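Local coordinates for putative oxidoreductase (Bacteroides fragilis NCTC 9343, PDB 3FHL), which probably acts as a nucleotide-dependent oxidoreductase of the Gfo/Idh/MocA family, pairing an NAD-binding Rossmann domain with a C-terminal alpha/beta domain, at the interface of chains A and B. Sequence-based numbering; all coordinates share one arbitrary frame. Chains: chain A/B, Putative oxidoreductase.

Contact 1: the interface of chains A and B. Residues chain A 200-202, 204, 213, 232; chain B 147-148, 226, 228.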
loop_
_atom_site.group_PDB
_atom_site.type_symbol
_atom_site.label_atom_id
_atom_site.label_comp_id
_atom_site.label_asym_id
_atom_site.label_seq_id
_atom_site.Cartn_x
_atom_site.Cartn_y
_atom_site.Cartn_z
ATOM N N ASP A 200 2.994 11.894 -2.249
ATOM C CA ASP A 200 2.965 11.991 -3.694
ATOM C C ASP A 200 1.532 12.252 -4.099
ATOM O O ASP A 200 0.625 11.486 -3.783
ATOM C CB ASP A 200 3.518 10.716 -4.354
ATOM C CG ASP A 200 3.731 10.870 -5.860
ATOM O OD1 ASP A 200 3.809 12.016 -6.363
ATOM O OD2 ASP A 200 3.837 9.834 -6.550
ATOM N N LEU A 201 1.332 13.364 -4.791
ATOM C CA LEU A 201 0.010 13.764 -5.205
ATOM C C LEU A 201 -0.132 13.669 -6.721
ATOM O O LEU A 201 0.859 13.726 -7.451
ATOM C CB LEU A 201 -0.269 15.205 -4.732
ATOM C CG LEU A 201 -0.855 15.402 -3.325
ATOM C CD1 LEU A 201 0.006 14.862 -2.188
ATOM C CD2 LEU A 201 -1.107 16.868 -3.110
ATOM N N GLY A 202 -1.364 13.531 -7.199
ATOM C CA GLY A 202 -1.583 13.443 -8.638
ATOM C C GLY A 202 -2.822 14.170 -9.099
ATOM O O GLY A 202 -3.775 14.335 -8.337
ATOM N N LEU A 204 -4.978 12.951 -11.909
ATOM C CA LEU A 204 -5.012 11.742 -12.726
ATOM C C LEU A 204 -6.059 11.822 -13.810
ATOM O O LEU A 204 -5.925 11.194 -14.855
ATOM C CB LEU A 204 -5.254 10.514 -11.842
ATOM C CG LEU A 204 -4.209 10.231 -10.752
ATOM C CD1 LEU A 204 -4.504 8.879 -10.132
ATOM C CD2 LEU A 204 -2.765 10.278 -11.245
ATOM N N TYR A 213 -5.659 12.566 -6.330
ATOM C CA TYR A 213 -4.951 11.386 -5.855
ATOM C C TYR A 213 -3.944 11.815 -4.797
ATOM O O TYR A 213 -3.251 12.807 -4.981
ATOM C CB TYR A 213 -4.186 10.700 -7.017
ATOM C CG TYR A 213 -3.323 9.526 -6.566
ATOM C CD1 TYR A 213 -3.838 8.230 -6.530
ATOM C CD2 TYR A 213 -2.002 9.718 -6.167
ATOM C CE1 TYR A 213 -3.053 7.153 -6.086
ATOM C CE2 TYR A 213 -1.215 8.658 -5.726
ATOM C CZ TYR A 213 -1.744 7.372 -5.705
ATOM O OH TYR A 213 -0.948 6.327 -5.267
ATOM N N LYS A 232 -4.224 7.067 1.806
ATOM C CA LYS A 232 -4.480 7.195 0.365
ATOM C C LYS A 232 -5.893 7.640 0.070
ATOM O O LYS A 232 -6.809 7.339 0.815
ATOM C CB LYS A 232 -4.313 5.848 -0.351
ATOM C CG LYS A 232 -2.917 5.438 -0.683
ATOM C CD LYS A 232 -2.911 4.094 -1.461
ATOM C CE LYS A 232 -3.180 4.288 -2.938
ATOM N NZ LYS A 232 -2.873 3.049 -3.732
ATOM N N VAL B 147 -3.474 4.709 -14.646
ATOM C CA VAL B 147 -3.016 5.769 -13.740
ATOM C C VAL B 147 -2.254 5.256 -12.522
ATOM O O VAL B 147 -1.469 5.999 -11.927
ATOM C CB VAL B 147 -4.171 6.726 -13.311
ATOM C CG1 VAL B 147 -4.880 7.305 -14.527
ATOM C CG2 VAL B 147 -5.183 6.022 -12.393
ATOM N N GLU B 148 -2.460 3.990 -12.151
ATOM C CA GLU B 148 -1.818 3.457 -10.956
ATOM C C GLU B 148 -1.513 1.972 -11.075
ATOM O O GLU B 148 -2.321 1.217 -11.595
ATOM C CB GLU B 148 -2.684 3.721 -9.704
ATOM C CG GLU B 148 -2.063 3.182 -8.408
ATOM C CD GLU B 148 -2.682 3.743 -7.131
ATOM O OE1 GLU B 148 -3.911 3.997 -7.118
ATOM O OE2 GLU B 148 -1.926 3.905 -6.140
ATOM N N ASN B 226 3.439 9.729 -15.401
ATOM C CA ASN B 226 2.269 10.102 -14.601
ATOM C C ASN B 226 1.577 8.913 -13.941
ATOM O O ASN B 226 0.548 9.086 -13.272
ATOM C CB ASN B 226 1.242 10.819 -15.462
ATOM C CG ASN B 226 1.761 12.116 -16.031
ATOM O OD1 ASN B 226 2.609 12.778 -15.437
ATOM N ND2 ASN B 226 1.249 12.486 -17.199
ATOM N N LYS B 228 1.332 6.185 -11.102
ATOM C CA LYS B 228 1.753 6.028 -9.726
ATOM C C LYS B 228 2.121 4.573 -9.457
ATOM O O LYS B 228 1.297 3.685 -9.672
ATOM C CB LYS B 228 0.628 6.511 -8.798
ATOM C CG LYS B 228 0.180 7.947 -9.081
ATOM C CD LYS B 228 1.282 8.955 -8.723
ATOM C CE LYS B 228 0.767 10.388 -8.807
ATOM N NZ LYS B 228 1.885 11.363 -8.796
#
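The aliphatic chain of B:Lys228 runs over one face of the A:Tyr213 ring. Its CG sits 3.7 Å from A:Tyr213 CE2, offset toward the rim, and the two side chains slide past each other in opposite directions. The lysine chain bends at its second torsion (chi2 -68°) and is extended from there to the amine. A second apolar touch joins A:Leu204 and B:Val147, where A:Leu204 CD1 meets B:Val147 CG2 at 3.7 Å.

The polar groups lie at the two ends of this core. At one end the B:Lys228 amine NZ donates to the main-chain A:Leu201 O at 2.9 Å, from above the carbonyl plane. The same amine meets the A:Asp200 carboxylate tip to tip in a salt bridge, with NZ 3.2 Å from OD1. The hydrogen bonds to OD1 and OD2 are weak.

At the other end the phenol A:Tyr213 OH donates to B:Glu148 OE2 at 2.8 Å. The ring and carboxylate planes are 78° apart. A:Lys232 NZ reaches the same oxygen, B:Glu148 OE2, at 2.7 Å, forming a salt bridge. The two donors approach from opposite faces of the carboxylate, so OE2 is gripped from both sides. The nearby ammonium probably stabilises the negative charge of the glutamate. This patch joins side chains of strands 196-202, 213-219 and 228-234 of chain A to those of strands 146-154 and 228-234 of chain B, and may support a dimer of this oxidoreductase.

Contact 2: the interface of chains A and B. Residues chain A 198, 215, 217, 219, 230, 350; chain B 198, 200, 215, 217.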
loop_
_atom_site.group_PDB
_atom_site.type_symbol
_atom_site.label_atom_id
_atom_site.label_comp_id
_atom_site.label_asym_id
_atom_site.label_seq_id
_atom_site.Cartn_x
_atom_site.Cartn_y
_atom_site.Cartn_z
ATOM N N PHE A 198 6.232 11.829 3.935
ATOM C CA PHE A 198 6.324 11.666 2.476
ATOM C C PHE A 198 4.934 11.756 1.853
ATOM O O PHE A 198 3.993 11.116 2.322
ATOM C CB PHE A 198 6.976 10.321 2.067
ATOM C CG PHE A 198 6.857 10.029 0.588
ATOM C CD1 PHE A 198 7.739 10.615 -0.315
ATOM C CD2 PHE A 198 5.825 9.230 0.095
ATOM C CE1 PHE A 198 7.620 10.372 -1.688
ATOM C CE2 PHE A 198 5.692 8.985 -1.268
ATOM C CZ PHE A 198 6.601 9.558 -2.165
ATOM N N ILE A 215 -0.982 9.734 -1.962
ATOM C CA ILE A 215 -0.511 8.721 -1.050
ATOM C C ILE A 215 0.413 9.428 -0.058
ATOM O O ILE A 215 1.251 10.238 -0.443
ATOM C CB ILE A 215 0.179 7.520 -1.784
ATOM C CG1 ILE A 215 0.648 6.471 -0.773
ATOM C CG2 ILE A 215 1.358 7.988 -2.678
ATOM C CD1 ILE A 215 0.788 5.061 -1.348
ATOM N N HIS A 217 2.839 8.909 3.527
ATOM C CA HIS A 217 3.414 8.089 4.576
ATOM C C HIS A 217 3.773 8.977 5.762
ATOM O O HIS A 217 4.467 9.976 5.609
ATOM C CB HIS A 217 4.643 7.312 4.083
ATOM C CG HIS A 217 4.327 6.310 3.014
ATOM N ND1 HIS A 217 3.598 5.167 3.263
ATOM C CD2 HIS A 217 4.608 6.296 1.687
ATOM C CE1 HIS A 217 3.450 4.488 2.140
ATOM N NE2 HIS A 217 4.054 5.150 1.169
ATOM N N LEU A 219 5.888 9.033 8.805
ATOM C CA LEU A 219 7.076 8.279 9.193
ATOM C C LEU A 219 7.369 8.453 10.688
ATOM O O LEU A 219 7.563 9.580 11.173
ATOM C CB LEU A 219 8.284 8.681 8.310
ATOM C CG LEU A 219 8.052 8.763 6.786
ATOM C CD1 LEU A 219 9.191 9.494 6.029
ATOM C CD2 LEU A 219 7.833 7.369 6.213
ATOM N N THR A 230 0.143 4.161 5.878
ATOM C CA THR A 230 -0.150 4.640 4.546
ATOM C C THR A 230 -1.538 5.231 4.527
ATOM O O THR A 230 -2.516 4.570 4.901
ATOM C CB THR A 230 -0.096 3.489 3.496
ATOM O OG1 THR A 230 1.122 2.760 3.646
ATOM C CG2 THR A 230 -0.197 4.042 2.090
ATOM N N ILE A 350 11.308 14.368 1.367
ATOM C CA ILE A 350 10.716 14.017 2.655
ATOM C C ILE A 350 10.729 15.300 3.518
ATOM O O ILE A 350 11.755 15.978 3.606
ATOM C CB ILE A 350 11.479 12.847 3.320
ATOM C CG1 ILE A 350 11.251 11.548 2.505
ATOM C CG2 ILE A 350 11.082 12.677 4.784
ATOM C CD1 ILE A 350 11.962 10.314 3.037
ATOM N N PHE B 198 11.495 6.591 -3.585
ATOM C CA PHE B 198 11.269 6.605 -2.156
ATOM C C PHE B 198 11.127 5.163 -1.687
ATOM O O PHE B 198 10.484 4.352 -2.354
ATOM C CB PHE B 198 10.019 7.427 -1.788
ATOM C CG PHE B 198 9.507 7.143 -0.382
ATOM C CD1 PHE B 198 9.986 7.869 0.705
ATOM C CD2 PHE B 198 8.584 6.125 -0.148
ATOM C CE1 PHE B 198 9.531 7.598 2.000
ATOM C CE2 PHE B 198 8.133 5.845 1.139
ATOM C CZ PHE B 198 8.609 6.590 2.214
ATOM N N ASP B 200 10.643 2.778 2.195
ATOM C CA ASP B 200 10.648 2.615 3.631
ATOM C C ASP B 200 10.702 1.126 3.893
ATOM O O ASP B 200 9.864 0.364 3.400
ATOM C CB ASP B 200 9.390 3.251 4.246
ATOM C CG ASP B 200 9.416 3.266 5.786
ATOM O OD1 ASP B 200 10.470 2.989 6.396
ATOM O OD2 ASP B 200 8.367 3.571 6.389
ATOM N N ILE B 215 8.245 -0.895 1.301
ATOM C CA ILE B 215 7.362 -0.219 0.375
ATOM C C ILE B 215 8.244 0.713 -0.467
ATOM O O ILE B 215 9.085 1.419 0.074
ATOM C CB ILE B 215 6.184 0.532 1.063
ATOM C CG1 ILE B 215 5.252 1.136 0.008
ATOM C CG2 ILE B 215 6.677 1.592 2.082
ATOM C CD1 ILE B 215 3.871 1.435 0.507
ATOM N N HIS B 217 8.272 3.466 -3.873
ATOM C CA HIS B 217 7.641 4.234 -4.920
ATOM C C HIS B 217 8.680 4.572 -5.962
ATOM O O HIS B 217 9.721 5.134 -5.633
ATOM C CB HIS B 217 7.015 5.509 -4.357
ATOM C CG HIS B 217 5.909 5.233 -3.396
ATOM N ND1 HIS B 217 4.739 4.622 -3.784
ATOM C CD2 HIS B 217 5.815 5.418 -2.059
ATOM C CE1 HIS B 217 3.957 4.468 -2.731
ATOM N NE2 HIS B 217 4.585 4.949 -1.673
#
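The rings of A:Phe198 and B:Phe198 stack face to face across the two-fold axis, with centroids 4.1 Å apart and planes 12° from parallel. They belong to the C-terminal alpha/beta domain of this Gfo/Idh/MocA family protein, where strands 196-202 and 213-219 of each chain face their copies. CG of B:Phe198 lies over the centre of the A:Phe198 ring. In return, CG of A:Phe198 lies nearer the rim of the B:Phe198 ring. Both side chains place CG anti to the backbone N (chi1 170° in A:Phe198, and much the same in B:Phe198), which carries each ring across to its partner. The methyl A:Ile350 CD1 packs in plane against the edge of the B:Phe198 ring, 3.8 Å from CE1.

Next to the stack, A:His217 and B:His217 meet tip to tip and edge to edge. Their NE2 atoms are 2.9 Å apart and share a hydrogen bond of undecided direction, with 158° at the hydrogen. One NE2 must donate and the other accept, so the two imidazoles probably differ in tautomer or charge, and the exact symmetry may be broken at the proton.

Carbon groups flank the histidine pair. A:His217 CD2 lies 3.6 Å from B:Phe198 CE2, and the twin contact joins B:His217 to A:Phe198. On the other side the methyl B:Ile215 CD1 touches A:His217 CE1 at 3.5 Å. A:Leu219 CD2 comes alongside the B:Asp200 carboxylate, 3.8 Å from OD2.

Contact 3: the interface of chains A and B. Residues chain A 232, 236-239, 241; chain B 148, 150, 245, 247.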
loop_
_atom_site.group_PDB
_atom_site.type_symbol
_atom_site.label_atom_id
_atom_site.label_comp_id
_atom_site.label_asym_id
_atom_site.label_seq_id
_atom_site.Cartn_x
_atom_site.Cartn_y
_atom_site.Cartn_z
ATOM N N LYS A 232 -4.224 7.067 1.806
ATOM C CA LYS A 232 -4.480 7.195 0.365
ATOM C C LYS A 232 -5.893 7.640 0.070
ATOM O O LYS A 232 -6.809 7.339 0.815
ATOM C CB LYS A 232 -4.313 5.848 -0.351
ATOM C CG LYS A 232 -2.917 5.438 -0.683
ATOM C CD LYS A 232 -2.911 4.094 -1.461
ATOM C CE LYS A 232 -3.180 4.288 -2.938
ATOM N NZ LYS A 232 -2.873 3.049 -3.732
ATOM N N LEU A 236 -9.977 7.668 -9.010
ATOM C CA LEU A 236 -9.934 6.610 -10.027
ATOM C C LEU A 236 -9.617 5.244 -9.425
ATOM O O LEU A 236 -8.559 4.660 -9.681
ATOM C CB LEU A 236 -8.965 6.965 -11.158
ATOM C CG LEU A 236 -9.380 8.130 -12.070
ATOM C CD1 LEU A 236 -8.271 8.395 -13.083
ATOM C CD2 LEU A 236 -10.713 7.860 -12.775
ATOM N N MET A 237 -10.541 4.746 -8.617
ATOM C CA MET A 237 -10.450 3.389 -8.089
ATOM C C MET A 237 -11.790 2.705 -8.319
ATOM O O MET A 237 -12.602 2.587 -7.391
ATOM C CB MET A 237 -10.095 3.370 -6.593
ATOM C CG MET A 237 -8.693 3.837 -6.237
ATOM S SD MET A 237 -8.249 3.649 -4.475
ATOM C CE MET A 237 -6.525 4.095 -4.555
ATOM N N ARG A 238 -12.028 2.240 -9.548
ATOM C CA ARG A 238 -13.296 1.568 -9.859
ATOM C C ARG A 238 -13.495 0.296 -9.040
ATOM O O ARG A 238 -14.616 -0.016 -8.621
ATOM C CB ARG A 238 -13.461 1.288 -11.357
ATOM C CG ARG A 238 -14.911 1.031 -11.724
ATOM C CD ARG A 238 -15.162 1.163 -13.194
ATOM N NE ARG A 238 -16.586 1.330 -13.442
ATOM C CZ ARG A 238 -17.095 1.848 -14.556
ATOM N NH1 ARG A 238 -16.293 2.252 -15.536
ATOM N NH2 ARG A 238 -18.410 1.973 -14.684
ATOM N N GLU A 239 -12.407 -0.435 -8.798
ATOM C CA GLU A 239 -12.431 -1.459 -7.766
ATOM C C GLU A 239 -11.740 -0.889 -6.523
ATOM O O GLU A 239 -10.560 -0.532 -6.569
ATOM C CB GLU A 239 -11.776 -2.754 -8.237
ATOM C CG GLU A 239 -12.044 -3.958 -7.331
ATOM C CD GLU A 239 -13.522 -4.336 -7.193
ATOM O OE1 GLU A 239 -14.356 -3.994 -8.076
ATOM O OE2 GLU A 239 -13.840 -5.009 -6.184
ATOM N N GLU A 241 -9.907 -0.034 -3.001
ATOM C CA GLU A 241 -8.951 -0.542 -2.024
ATOM C C GLU A 241 -9.592 -0.472 -0.614
ATOM O O GLU A 241 -10.605 0.202 -0.440
ATOM C CB GLU A 241 -7.640 0.237 -2.124
ATOM C CG GLU A 241 -6.852 -0.213 -3.336
ATOM C CD GLU A 241 -5.731 0.706 -3.731
ATOM O OE1 GLU A 241 -5.166 1.434 -2.888
ATOM O OE2 GLU A 241 -5.394 0.674 -4.921
ATOM N N GLU B 148 -2.460 3.990 -12.151
ATOM C CA GLU B 148 -1.818 3.457 -10.956
ATOM C C GLU B 148 -1.513 1.972 -11.075
ATOM O O GLU B 148 -2.321 1.217 -11.595
ATOM C CB GLU B 148 -2.684 3.721 -9.704
ATOM C CG GLU B 148 -2.063 3.182 -8.408
ATOM C CD GLU B 148 -2.682 3.743 -7.131
ATOM O OE1 GLU B 148 -3.911 3.997 -7.118
ATOM O OE2 GLU B 148 -1.926 3.905 -6.140
ATOM N N GLU B 150 0.073 -1.142 -8.643
ATOM C CA GLU B 150 0.513 -1.645 -7.347
ATOM C C GLU B 150 0.858 -3.100 -7.476
ATOM O O GLU B 150 0.073 -3.885 -8.017
ATOM C CB GLU B 150 -0.590 -1.492 -6.307
ATOM C CG GLU B 150 -0.969 -0.031 -6.048
ATOM C CD GLU B 150 -2.327 0.118 -5.401
ATOM O OE1 GLU B 150 -2.608 -0.559 -4.387
ATOM O OE2 GLU B 150 -3.117 0.926 -5.912
ATOM N N ALA B 245 -2.797 -4.588 -8.165
ATOM C CA ALA B 245 -3.983 -3.749 -8.269
ATOM C C ALA B 245 -3.619 -2.657 -9.240
ATOM O O ALA B 245 -2.691 -1.900 -8.997
ATOM C CB ALA B 245 -4.380 -3.156 -6.911
ATOM N N HIS B 247 -5.204 0.526 -11.727
ATOM C CA HIS B 247 -6.354 1.408 -11.847
ATOM C C HIS B 247 -6.158 2.255 -13.074
ATOM O O HIS B 247 -5.074 2.773 -13.298
ATOM C CB HIS B 247 -6.501 2.305 -10.587
ATOM C CG HIS B 247 -6.779 1.533 -9.327
ATOM N ND1 HIS B 247 -7.930 0.800 -9.144
ATOM C CD2 HIS B 247 -6.044 1.362 -8.204
ATOM C CE1 HIS B 247 -7.887 0.198 -7.969
ATOM N NE2 HIS B 247 -6.755 0.530 -7.372
HETATM O O HOH W 1 -5.948 5.447 -8.302
#
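A polar strand-and-loop interface sets A:Glu241 and A:Lys232, from loop 236-241 and strand 228-234, against B:His247, B:Glu150 and B:Glu148 of strands 244-248 and 146-154, and would add charged contacts to a dimer. It lies in the C-terminal alpha/beta domain of this Gfo/Idh/MocA family protein. B:His247 NE2 donates to the carboxylate A:Glu241 OE2 at 2.8 Å, with 144° at the hydrogen. The oxygen lies close to the imidazole plane and is met on its anti side, somewhat out of the carboxylate plane. A:Met237 covers one face of that ring, with CG 4.0 Å above its centre.

The carboxylates of A:Glu241 and B:Glu150 meet tip to tip, their planes 80° apart. A:Glu241 OE2 and B:Glu150 OE2 are modelled 2.5 Å apart. Between two ionised acids this would be unfavourable, so the exact spacing is doubtful; a proton on one may relieve it.

A:Lys232 NZ bridges the acids and may offset their charge. It donates to the syn lone pair of A:Glu241 OE1 at 2.9 Å, and forms a salt bridge to B:Glu150 OE2 at 3.1 Å. A bend at its third torsion (chi3 82°) turns the amine toward this cluster. A water joins the main-chain A:Leu236 O to B:Glu148 OE1, lying 2.8 Å from that OE1.

The three contacts are parts of one two-fold symmetric interface. The centres of the C-alpha atoms of contact 1 and contact 2 are about 13 Å apart, those of contact 1 and contact 3 about 10 Å, and those of contact 2 and contact 3 about 17 Å. Contact 1 and contact 3 share A:Lys232, B:Glu148 and strand 146-154 of chain B. Contact 1 and contact 2 both use strands 196-202 and 213-219, and strand 228-234 enters all three. By these spacings contact 1 lies between contact 2 and the charged cluster of contact 3. Such continuity is consistent with a dimer, though the structure alone does not prove one.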